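Local coordinates for glutathione S-transferase 2 (Heligmosomoides polygyrus, PDB 1TW9), which probably catalyses the conjugation of glutathione to electrophilic substrates, displacing a halide, as a sigma-family glutathione transferase, at residues Cys17-Gln27 with Ile67-Phe77; Ala94-Met102 with Val124-Phe132. All coordinates share one frame; numbering follows the deposited sequence.

Contact 1: residues Cys17-Gln27 with Ile67-Phe77; sequences CARQVFALADQ and ICRYLAKTFGF. Unlike the reference sequence in segment 17-27: Val21 (reference Ile).
Val21 sends CG1 into the hollow between Leu71 and Phe75 of the neighbouring helix, 3.6 Å from Leu71 CB and at the edge of the Phe75 ring. With that methyl anti to the backbone N (chi1 173°), it points across the gap between helices 17-24 and 67-75, whose axes run nearly parallel, 9° apart, at 9.0 Å. Leu71 answers by laying CD1 over a face of Phe22, 3.9 Å from the ring centroid. Toward the C-terminal ends of the two helices, two aromatic rings receive small bumps: Ala25 CB presses on one face of Phe75, 3.5 Å from Phe75 CG, while the same methyl lies in plane at the edge of Phe77. Leu24 CD1 sits almost centrally over Phe77, 3.6 Å from its centroid and only 7° off the ring normal. At the N-terminal end of the pair the helices come closest, the CA atoms of Ala18 and Cys68 being 5.0 Å apart. Here Cys17 SG and Cys68 SG lie 3.4 Å apart, too far for a disulfide. The pair belongs to the thioredoxin-like N-terminal domain, where both helices pack on the same side of the sheet; Phe22 and Phe75 reach Tyr4 of strand 4-9, and Val21 and Cys68 reach helix 155-170. No hydrogen bond crosses between the segments, so cohesion rests on CH-pi and van der Waals contacts, and the fit depends on complementary shape.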
loop_
_atom_site.group_PDB
_atom_site.type_symbol
_atom_site.label_atom_id
_atom_site.label_comp_id
_atom_site.label_asym_id
_atom_site.label_seq_id
_atom_site.Cartn_x
_atom_site.Cartn_y
_atom_site.Cartn_z
ATOM N N CYS A 17 11.707 -7.479 2.592
ATOM C CA CYS A 17 11.160 -6.836 3.818
ATOM C C CYS A 17 10.450 -7.902 4.634
ATOM O O CYS A 17 10.724 -8.081 5.837
ATOM C CB CYS A 17 10.342 -5.627 3.389
ATOM S SG CYS A 17 9.677 -4.746 4.808
ATOM N N ALA A 18 9.666 -8.736 3.960
ATOM C CA ALA A 18 9.039 -9.855 4.659
ATOM C C ALA A 18 10.072 -10.729 5.415
ATOM O O ALA A 18 9.860 -11.134 6.599
ATOM C CB ALA A 18 8.170 -10.602 3.737
ATOM N N ARG A 19 11.157 -11.113 4.723
ATOM C CA ARG A 19 12.215 -11.930 5.306
ATOM C C ARG A 19 12.797 -11.262 6.488
ATOM O O ARG A 19 13.120 -11.889 7.507
ATOM C CB ARG A 19 13.299 -12.237 4.265
ATOM C CG ARG A 19 12.806 -13.025 3.066
ATOM C CD ARG A 19 14.033 -13.509 2.288
ATOM N NE ARG A 19 13.677 -14.120 0.989
ATOM C CZ ARG A 19 13.846 -13.518 -0.177
ATOM N NH1 ARG A 19 14.351 -12.284 -0.239
ATOM N NH2 ARG A 19 13.565 -14.181 -1.275
ATOM N N GLN A 20 12.945 -9.935 6.408
ATOM C CA GLN A 20 13.488 -9.227 7.544
ATOM C C GLN A 20 12.494 -9.087 8.749
ATOM O O GLN A 20 12.922 -9.062 9.888
ATOM C CB GLN A 20 14.079 -7.934 7.133
ATOM C CG GLN A 20 15.264 -8.114 6.230
ATOM C CD GLN A 20 16.000 -6.882 5.918
ATOM O OE1 GLN A 20 15.757 -5.846 6.564
ATOM N NE2 GLN A 20 16.890 -6.951 4.948
ATOM N N VAL A 21 11.190 -9.028 8.476
ATOM C CA VAL A 21 10.195 -9.076 9.550
ATOM C C VAL A 21 10.304 -10.413 10.276
ATOM O O VAL A 21 10.319 -10.486 11.474
ATOM C CB VAL A 21 8.795 -8.804 9.024
ATOM C CG1 VAL A 21 7.774 -9.034 10.102
ATOM C CG2 VAL A 21 8.731 -7.294 8.550
ATOM N N PHE A 22 10.360 -11.467 9.493
ATOM C CA PHE A 22 10.519 -12.792 10.077
ATOM C C PHE A 22 11.764 -12.855 10.951
ATOM O O PHE A 22 11.756 -13.392 12.058
ATOM C CB PHE A 22 10.639 -13.863 8.971
ATOM C CG PHE A 22 9.265 -14.340 8.379
ATOM C CD1 PHE A 22 8.210 -14.713 9.214
ATOM C CD2 PHE A 22 9.046 -14.324 7.011
ATOM C CE1 PHE A 22 7.024 -15.142 8.671
ATOM C CE2 PHE A 22 7.861 -14.780 6.488
ATOM C CZ PHE A 22 6.849 -15.176 7.309
ATOM N N ALA A 23 12.878 -12.323 10.428
ATOM C CA ALA A 23 14.153 -12.344 11.141
ATOM C C ALA A 23 13.980 -11.596 12.437
ATOM O O ALA A 23 14.402 -12.085 13.502
ATOM C CB ALA A 23 15.291 -11.728 10.307
ATOM N N LEU A 24 13.422 -10.383 12.361
ATOM C CA LEU A 24 13.223 -9.533 13.528
ATOM C C LEU A 24 12.387 -10.200 14.613
ATOM O O LEU A 24 12.575 -9.952 15.805
ATOM C CB LEU A 24 12.473 -8.270 13.111
ATOM C CG LEU A 24 13.041 -6.915 13.348
ATOM C CD1 LEU A 24 11.898 -5.944 13.344
ATOM C CD2 LEU A 24 14.079 -6.754 14.485
ATOM N N ALA A 25 11.452 -11.043 14.197
ATOM C CA ALA A 25 10.518 -11.750 15.095
ATOM C C ALA A 25 11.058 -13.105 15.568
ATOM O O ALA A 25 10.388 -13.766 16.330
ATOM C CB ALA A 25 9.223 -11.942 14.417
ATOM N N ASP A 26 12.192 -13.524 15.031
ATOM C CA ASP A 26 12.769 -14.869 15.267
ATOM C C ASP A 26 11.736 -15.933 14.927
ATOM O O ASP A 26 11.560 -16.965 15.607
ATOM C CB ASP A 26 13.264 -14.956 16.693
ATOM C CG ASP A 26 14.019 -16.186 16.980
ATOM O OD1 ASP A 26 14.710 -16.660 16.080
ATOM O OD2 ASP A 26 14.009 -16.714 18.110
ATOM N N GLN A 27 11.118 -15.719 13.787
ATOM C CA GLN A 27 10.116 -16.649 13.332
ATOM C C GLN A 27 10.677 -17.492 12.188
ATOM O O GLN A 27 11.094 -16.959 11.157
ATOM C CB GLN A 27 8.876 -15.871 12.894
ATOM C CG GLN A 27 7.834 -16.778 12.222
ATOM C CD GLN A 27 7.208 -17.748 13.144
ATOM O OE1 GLN A 27 7.233 -18.979 12.888
ATOM N NE2 GLN A 27 6.616 -17.234 14.225
ATOM N N ILE A 67 1.770 -8.277 2.626
ATOM C CA ILE A 67 2.514 -9.304 3.316
ATOM C C ILE A 67 3.299 -8.722 4.511
ATOM O O ILE A 67 3.191 -9.209 5.647
ATOM C CB ILE A 67 3.410 -10.056 2.337
ATOM C CG1 ILE A 67 2.585 -10.915 1.356
ATOM C CG2 ILE A 67 4.361 -10.908 3.118
ATOM C CD1 ILE A 67 3.460 -11.460 0.269
ATOM N N CYS A 68 4.080 -7.681 4.265
ATOM C CA CYS A 68 4.945 -7.076 5.302
ATOM C C CYS A 68 4.074 -6.523 6.414
ATOM O O CYS A 68 4.363 -6.732 7.543
ATOM C CB CYS A 68 5.761 -5.944 4.700
ATOM S SG CYS A 68 7.045 -6.675 3.716
ATOM N N ARG A 69 3.015 -5.785 6.063
ATOM C CA ARG A 69 2.140 -5.168 7.082
ATOM C C ARG A 69 1.471 -6.245 7.895
ATOM O O ARG A 69 1.450 -6.177 9.099
ATOM C CB ARG A 69 1.139 -4.286 6.441
ATOM C CG ARG A 69 0.214 -3.572 7.373
ATOM C CD ARG A 69 -0.875 -2.739 6.737
ATOM N NE ARG A 69 -0.362 -1.819 5.758
ATOM C CZ ARG A 69 -0.255 -2.031 4.451
ATOM N NH1 ARG A 69 -0.793 -3.104 3.853
ATOM N NH2 ARG A 69 0.311 -1.079 3.709
ATOM N N TYR A 70 1.011 -7.289 7.248
ATOM C CA TYR A 70 0.411 -8.420 7.952
ATOM C C TYR A 70 1.371 -9.064 8.989
ATOM O O TYR A 70 1.030 -9.257 10.143
ATOM C CB TYR A 70 -0.077 -9.470 6.947
ATOM C CG TYR A 70 -0.475 -10.779 7.608
ATOM C CD1 TYR A 70 -1.723 -10.891 8.252
ATOM C CD2 TYR A 70 0.348 -11.888 7.631
ATOM C CE1 TYR A 70 -2.064 -11.967 8.915
ATOM C CE2 TYR A 70 -0.035 -12.961 8.269
ATOM C CZ TYR A 70 -1.248 -13.051 8.851
ATOM O OH TYR A 70 -1.524 -14.253 9.530
ATOM N N LEU A 71 2.560 -9.432 8.512
ATOM C CA LEU A 71 3.604 -10.002 9.348
ATOM C C LEU A 71 3.980 -9.053 10.423
ATOM O O LEU A 71 4.072 -9.419 11.580
ATOM C CB LEU A 71 4.791 -10.360 8.501
ATOM C CG LEU A 71 4.596 -11.527 7.579
ATOM C CD1 LEU A 71 5.832 -11.698 6.689
ATOM C CD2 LEU A 71 4.149 -12.844 8.296
ATOM N N ALA A 72 4.108 -7.774 10.076
ATOM C CA ALA A 72 4.479 -6.752 11.088
ATOM C C ALA A 72 3.456 -6.549 12.203
ATOM O O ALA A 72 3.795 -6.516 13.341
ATOM C CB ALA A 72 4.800 -5.443 10.436
ATOM N N LYS A 73 2.181 -6.636 11.871
ATOM C CA LYS A 73 1.127 -6.558 12.857
ATOM C C LYS A 73 1.111 -7.838 13.715
ATOM O O LYS A 73 0.793 -7.778 14.917
ATOM C CB LYS A 73 -0.180 -6.316 12.191
ATOM C CG LYS A 73 -0.285 -4.902 11.683
ATOM C CD LYS A 73 -1.601 -4.588 10.878
ATOM C CE LYS A 73 -1.867 -3.097 10.577
ATOM N NZ LYS A 73 -2.251 -2.275 11.807
ATOM N N THR A 74 1.347 -8.957 13.073
ATOM C CA THR A 74 1.380 -10.217 13.777
ATOM C C THR A 74 2.386 -10.162 14.891
ATOM O O THR A 74 2.185 -10.685 16.008
ATOM C CB THR A 74 1.688 -11.350 12.798
ATOM O OG1 THR A 74 0.619 -11.486 11.877
ATOM C CG2 THR A 74 1.785 -12.697 13.470
ATOM N N PHE A 75 3.556 -9.594 14.580
ATOM C CA PHE A 75 4.746 -9.696 15.455
ATOM C C PHE A 75 5.063 -8.459 16.262
ATOM O O PHE A 75 5.993 -8.462 17.094
ATOM C CB PHE A 75 5.974 -10.178 14.628
ATOM C CG PHE A 75 5.781 -11.517 14.037
ATOM C CD1 PHE A 75 5.860 -11.716 12.688
ATOM C CD2 PHE A 75 5.471 -12.564 14.858
ATOM C CE1 PHE A 75 5.681 -13.000 12.177
ATOM C CE2 PHE A 75 5.286 -13.794 14.352
ATOM C CZ PHE A 75 5.319 -13.985 13.021
ATOM N N GLY A 76 4.328 -7.374 16.026
ATOM C CA GLY A 76 4.466 -6.180 16.860
ATOM C C GLY A 76 5.355 -5.074 16.284
ATOM O O GLY A 76 5.924 -4.307 17.053
ATOM N N PHE A 77 5.494 -5.024 14.954
ATOM C CA PHE A 77 6.422 -4.124 14.319
ATOM C C PHE A 77 5.631 -3.174 13.397
ATOM O O PHE A 77 6.133 -2.774 12.320
ATOM C CB PHE A 77 7.499 -4.846 13.534
ATOM C CG PHE A 77 8.268 -5.877 14.411
ATOM C CD1 PHE A 77 8.270 -7.203 14.130
ATOM C CD2 PHE A 77 8.942 -5.420 15.491
ATOM C CE1 PHE A 77 8.976 -8.064 15.047
ATOM C CE2 PHE A 77 9.633 -6.275 16.303
ATOM C CZ PHE A 77 9.566 -7.558 16.070
#

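Contact 2: residues Ala94-Met102 with Val124-Phe132; sequences AYTDYRAEM and VLLPARTKF
Lys131 NZ bridges to the carboxylate of Glu101, giving a salt bridge of 2.8 Å to Glu101 OE1, which it meets on the syn side, 17° out of the carboxylate plane, and a weak bond to Glu101 OE2. The lysine chain, bent at its third torsion, crosses the extended glutamate at about a right angle. A water carries this polar network inward, donating to Glu101 OE2 at 3.1 Å and to Ala128 O at 2.8 Å. Deeper in, Tyr98 OH hydrogen-bonds to His163 and Tyr174, which fixes the far end of its ring. These are neighbouring antiparallel helices of the all-helical C-terminal domain of the glutathione transferase fold, crossing at 161° with axes 9.5 Å apart. Between them Tyr98 and Phe132 form an offset stack, centroids 4.4 Å apart and planes only 8° from parallel. Phe132 then slides its CZ to the edge of the Tyr95 ring, near its plane, while Phe132 CE2 lies 3.6 Å from Tyr95 CA. Toward the end of helix 94-101, Met102 CB abuts Ala128 CB at 3.5 Å, tighter than usual for two carbons, and Met102 CG lies alongside Leu125 CD2 at 3.7 Å.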
loop_
_atom_site.group_PDB
_atom_site.type_symbol
_atom_site.label_atom_id
_atom_site.label_comp_id
_atom_site.label_asym_id
_atom_site.label_seq_id
_atom_site.Cartn_x
_atom_site.Cartn_y
_atom_site.Cartn_z
ATOM N N ALA A 94 4.853 6.383 0.352
ATOM C CA ALA A 94 5.803 7.386 -0.190
ATOM C C ALA A 94 7.011 6.706 -0.779
ATOM O O ALA A 94 7.535 7.134 -1.803
ATOM C CB ALA A 94 6.218 8.361 0.875
ATOM N N TYR A 95 7.471 5.618 -0.155
ATOM C CA TYR A 95 8.610 4.848 -0.672
ATOM C C TYR A 95 8.256 4.342 -2.073
ATOM O O TYR A 95 9.041 4.449 -3.039
ATOM C CB TYR A 95 8.950 3.663 0.284
ATOM C CG TYR A 95 9.959 2.731 -0.298
ATOM C CD1 TYR A 95 11.305 3.121 -0.449
ATOM C CD2 TYR A 95 9.600 1.452 -0.705
ATOM C CE1 TYR A 95 12.221 2.226 -0.972
ATOM C CE2 TYR A 95 10.489 0.597 -1.242
ATOM C CZ TYR A 95 11.802 0.994 -1.399
ATOM O OH TYR A 95 12.686 0.111 -1.923
ATOM N N THR A 96 7.093 3.695 -2.181
ATOM C CA THR A 96 6.615 3.166 -3.444
ATOM C C THR A 96 6.611 4.212 -4.535
ATOM O O THR A 96 7.013 3.935 -5.658
ATOM C CB THR A 96 5.208 2.589 -3.273
ATOM O OG1 THR A 96 5.302 1.458 -2.444
ATOM C CG2 THR A 96 4.619 2.023 -4.583
ATOM N N ASP A 97 6.079 5.395 -4.222
ATOM C CA ASP A 97 6.088 6.498 -5.180
ATOM C C ASP A 97 7.491 6.887 -5.617
ATOM O O ASP A 97 7.784 7.024 -6.808
ATOM C CB ASP A 97 5.429 7.739 -4.568
ATOM C CG ASP A 97 3.939 7.583 -4.390
ATOM O OD1 ASP A 97 3.342 6.725 -5.070
ATOM O OD2 ASP A 97 3.273 8.309 -3.598
ATOM N N TYR A 98 8.378 7.067 -4.652
ATOM C CA TYR A 98 9.761 7.319 -4.955
ATOM C C TYR A 98 10.369 6.267 -5.863
ATOM O O TYR A 98 11.031 6.629 -6.866
ATOM C CB TYR A 98 10.557 7.489 -3.652
ATOM C CG TYR A 98 11.959 7.067 -3.715
ATOM C CD1 TYR A 98 12.939 7.887 -4.293
ATOM C CD2 TYR A 98 12.351 5.853 -3.151
ATOM C CE1 TYR A 98 14.244 7.497 -4.335
ATOM C CE2 TYR A 98 13.622 5.456 -3.172
ATOM C CZ TYR A 98 14.601 6.300 -3.731
ATOM O OH TYR A 98 15.908 5.902 -3.793
ATOM N N ARG A 99 10.127 4.983 -5.610
ATOM C CA ARG A 99 10.652 3.913 -6.488
ATOM C C ARG A 99 10.146 4.015 -7.928
ATOM O O ARG A 99 10.879 3.745 -8.901
ATOM C CB ARG A 99 10.346 2.519 -5.890
ATOM C CG ARG A 99 11.291 2.158 -4.735
ATOM C CD ARG A 99 12.739 1.863 -5.216
ATOM N NE ARG A 99 12.862 0.414 -5.348
ATOM C CZ ARG A 99 13.562 -0.252 -6.237
ATOM N NH1 ARG A 99 14.317 0.345 -7.149
ATOM N NH2 ARG A 99 13.503 -1.574 -6.209
ATOM N N ALA A 100 8.897 4.410 -8.075
ATOM C CA ALA A 100 8.336 4.696 -9.376
ATOM C C ALA A 100 9.131 5.777 -10.105
ATOM O O ALA A 100 9.445 5.641 -11.292
ATOM C CB ALA A 100 6.926 5.123 -9.220
ATOM N N GLU A 101 9.454 6.856 -9.399
ATOM C CA GLU A 101 10.262 7.955 -9.972
ATOM C C GLU A 101 11.686 7.545 -10.369
ATOM O O GLU A 101 12.234 8.046 -11.342
ATOM C CB GLU A 101 10.323 9.135 -8.986
ATOM C CG GLU A 101 8.974 9.816 -8.753
ATOM C CD GLU A 101 9.057 11.110 -7.942
ATOM O OE1 GLU A 101 8.010 11.529 -7.381
ATOM O OE2 GLU A 101 10.151 11.717 -7.864
ATOM N N MET A 102 12.279 6.639 -9.601
ATOM C CA MET A 102 13.654 6.270 -9.765
ATOM C C MET A 102 13.731 4.760 -9.960
ATOM O O MET A 102 13.574 4.231 -11.080
ATOM C CB MET A 102 14.421 6.780 -8.529
ATOM C CG MET A 102 15.303 5.802 -7.816
ATOM S SD MET A 102 14.567 4.265 -7.181
ATOM C CE MET A 102 16.109 3.337 -7.021
ATOM N N VAL A 124 18.053 10.644 -12.748
ATOM C CA VAL A 124 16.855 10.231 -12.030
ATOM C C VAL A 124 17.135 9.904 -10.557
ATOM O O VAL A 124 16.421 10.397 -9.677
ATOM C CB VAL A 124 16.061 9.077 -12.765
ATOM C CG1 VAL A 124 16.217 9.159 -14.283
ATOM C CG2 VAL A 124 16.427 7.695 -12.254
ATOM N N LEU A 125 18.172 9.117 -10.282
ATOM C CA LEU A 125 18.388 8.607 -8.923
ATOM C C LEU A 125 18.542 9.751 -7.925
ATOM O O LEU A 125 17.809 9.848 -6.935
ATOM C CB LEU A 125 19.648 7.738 -8.874
ATOM C CG LEU A 125 19.758 6.648 -7.824
ATOM C CD1 LEU A 125 21.156 6.630 -7.221
ATOM C CD2 LEU A 125 18.698 6.712 -6.781
ATOM N N LEU A 126 19.526 10.605 -8.177
ATOM C CA LEU A 126 19.923 11.626 -7.206
ATOM C C LEU A 126 18.830 12.687 -6.968
ATOM O O LEU A 126 18.565 13.005 -5.812
ATOM C CB LEU A 126 21.315 12.201 -7.530
ATOM C CG LEU A 126 22.426 11.118 -7.417
ATOM C CD1 LEU A 126 23.768 11.664 -7.834
ATOM C CD2 LEU A 126 22.556 10.433 -6.018
ATOM N N PRO A 127 18.180 13.224 -8.009
ATOM C CA PRO A 127 16.969 14.068 -7.822
ATOM C C PRO A 127 15.844 13.408 -7.032
ATOM O O PRO A 127 15.223 14.037 -6.140
ATOM C CB PRO A 127 16.467 14.280 -9.255
ATOM C CG PRO A 127 17.653 14.114 -10.098
ATOM C CD PRO A 127 18.590 13.158 -9.423
ATOM N N ALA A 128 15.567 12.149 -7.388
ATOM C CA ALA A 128 14.508 11.396 -6.729
ATOM C C ALA A 128 14.862 11.264 -5.298
ATOM O O ALA A 128 13.978 11.451 -4.424
ATOM C CB ALA A 128 14.331 10.031 -7.374
ATOM N N ARG A 129 16.127 10.932 -5.021
ATOM C CA ARG A 129 16.463 10.685 -3.643
ATOM C C ARG A 129 16.522 11.964 -2.819
ATOM O O ARG A 129 16.149 11.952 -1.657
ATOM C CB ARG A 129 17.689 9.774 -3.527
ATOM C CG ARG A 129 18.974 10.407 -3.703
ATOM C CD ARG A 129 19.440 11.264 -2.520
ATOM N NE ARG A 129 20.907 11.384 -2.480
ATOM C CZ ARG A 129 21.622 12.312 -3.060
ATOM N NH1 ARG A 129 21.097 13.211 -3.877
ATOM N NH2 ARG A 129 22.937 12.311 -2.896
ATOM N N THR A 130 16.886 13.110 -3.415
ATOM C CA THR A 130 16.809 14.354 -2.656
ATOM C C THR A 130 15.388 14.656 -2.121
ATOM O O THR A 130 15.207 15.038 -0.946
ATOM C CB THR A 130 17.281 15.506 -3.542
ATOM O OG1 THR A 130 18.671 15.324 -3.875
ATOM C CG2 THR A 130 17.229 16.939 -2.866
ATOM N N LYS A 131 14.386 14.492 -2.984
ATOM C CA LYS A 131 13.017 14.696 -2.605
ATOM C C LYS A 131 12.568 13.691 -1.538
ATOM O O LYS A 131 12.122 14.095 -0.460
ATOM C CB LYS A 131 12.121 14.565 -3.817
ATOM C CG LYS A 131 10.669 14.923 -3.505
ATOM C CD LYS A 131 9.880 15.253 -4.786
ATOM C CE LYS A 131 9.868 14.082 -5.779
ATOM N NZ LYS A 131 8.880 14.189 -6.940
ATOM N N PHE A 132 12.740 12.403 -1.808
ATOM C CA PHE A 132 12.361 11.365 -0.865
ATOM C C PHE A 132 13.124 11.370 0.462
ATOM O O PHE A 132 12.523 11.294 1.534
ATOM C CB PHE A 132 12.537 9.987 -1.486
ATOM C CG PHE A 132 12.157 8.875 -0.591
ATOM C CD1 PHE A 132 13.097 7.945 -0.226
ATOM C CD2 PHE A 132 10.827 8.726 -0.191
ATOM C CE1 PHE A 132 12.716 6.864 0.577
ATOM C CE2 PHE A 132 10.450 7.672 0.631
ATOM C CZ PHE A 132 11.426 6.775 1.045
HETATM O O HOH W 1 11.287 11.167 -5.062
#

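Overall arrangement
The two contacts follow one another in sequence, and their centres are about 25 Å apart with the middle of the subunit between them; their nearest atoms are about 8 Å apart. Helix 64-75, from contact 1, is followed in sequence by helix 82-101, from contact 2, and Arg69 on the former makes a salt bridge to Asp89 on the latter. Helix 155-170 is a shared neighbour, meeting Val21 and Cys68 of contact 1 and Tyr95, Tyr98 and Met102 of contact 2. Both contacts also border the second subunit, through Tyr70 and Ala94 respectively. The structure is the apo form, so no bound glutathione marks the active site relative to either contact.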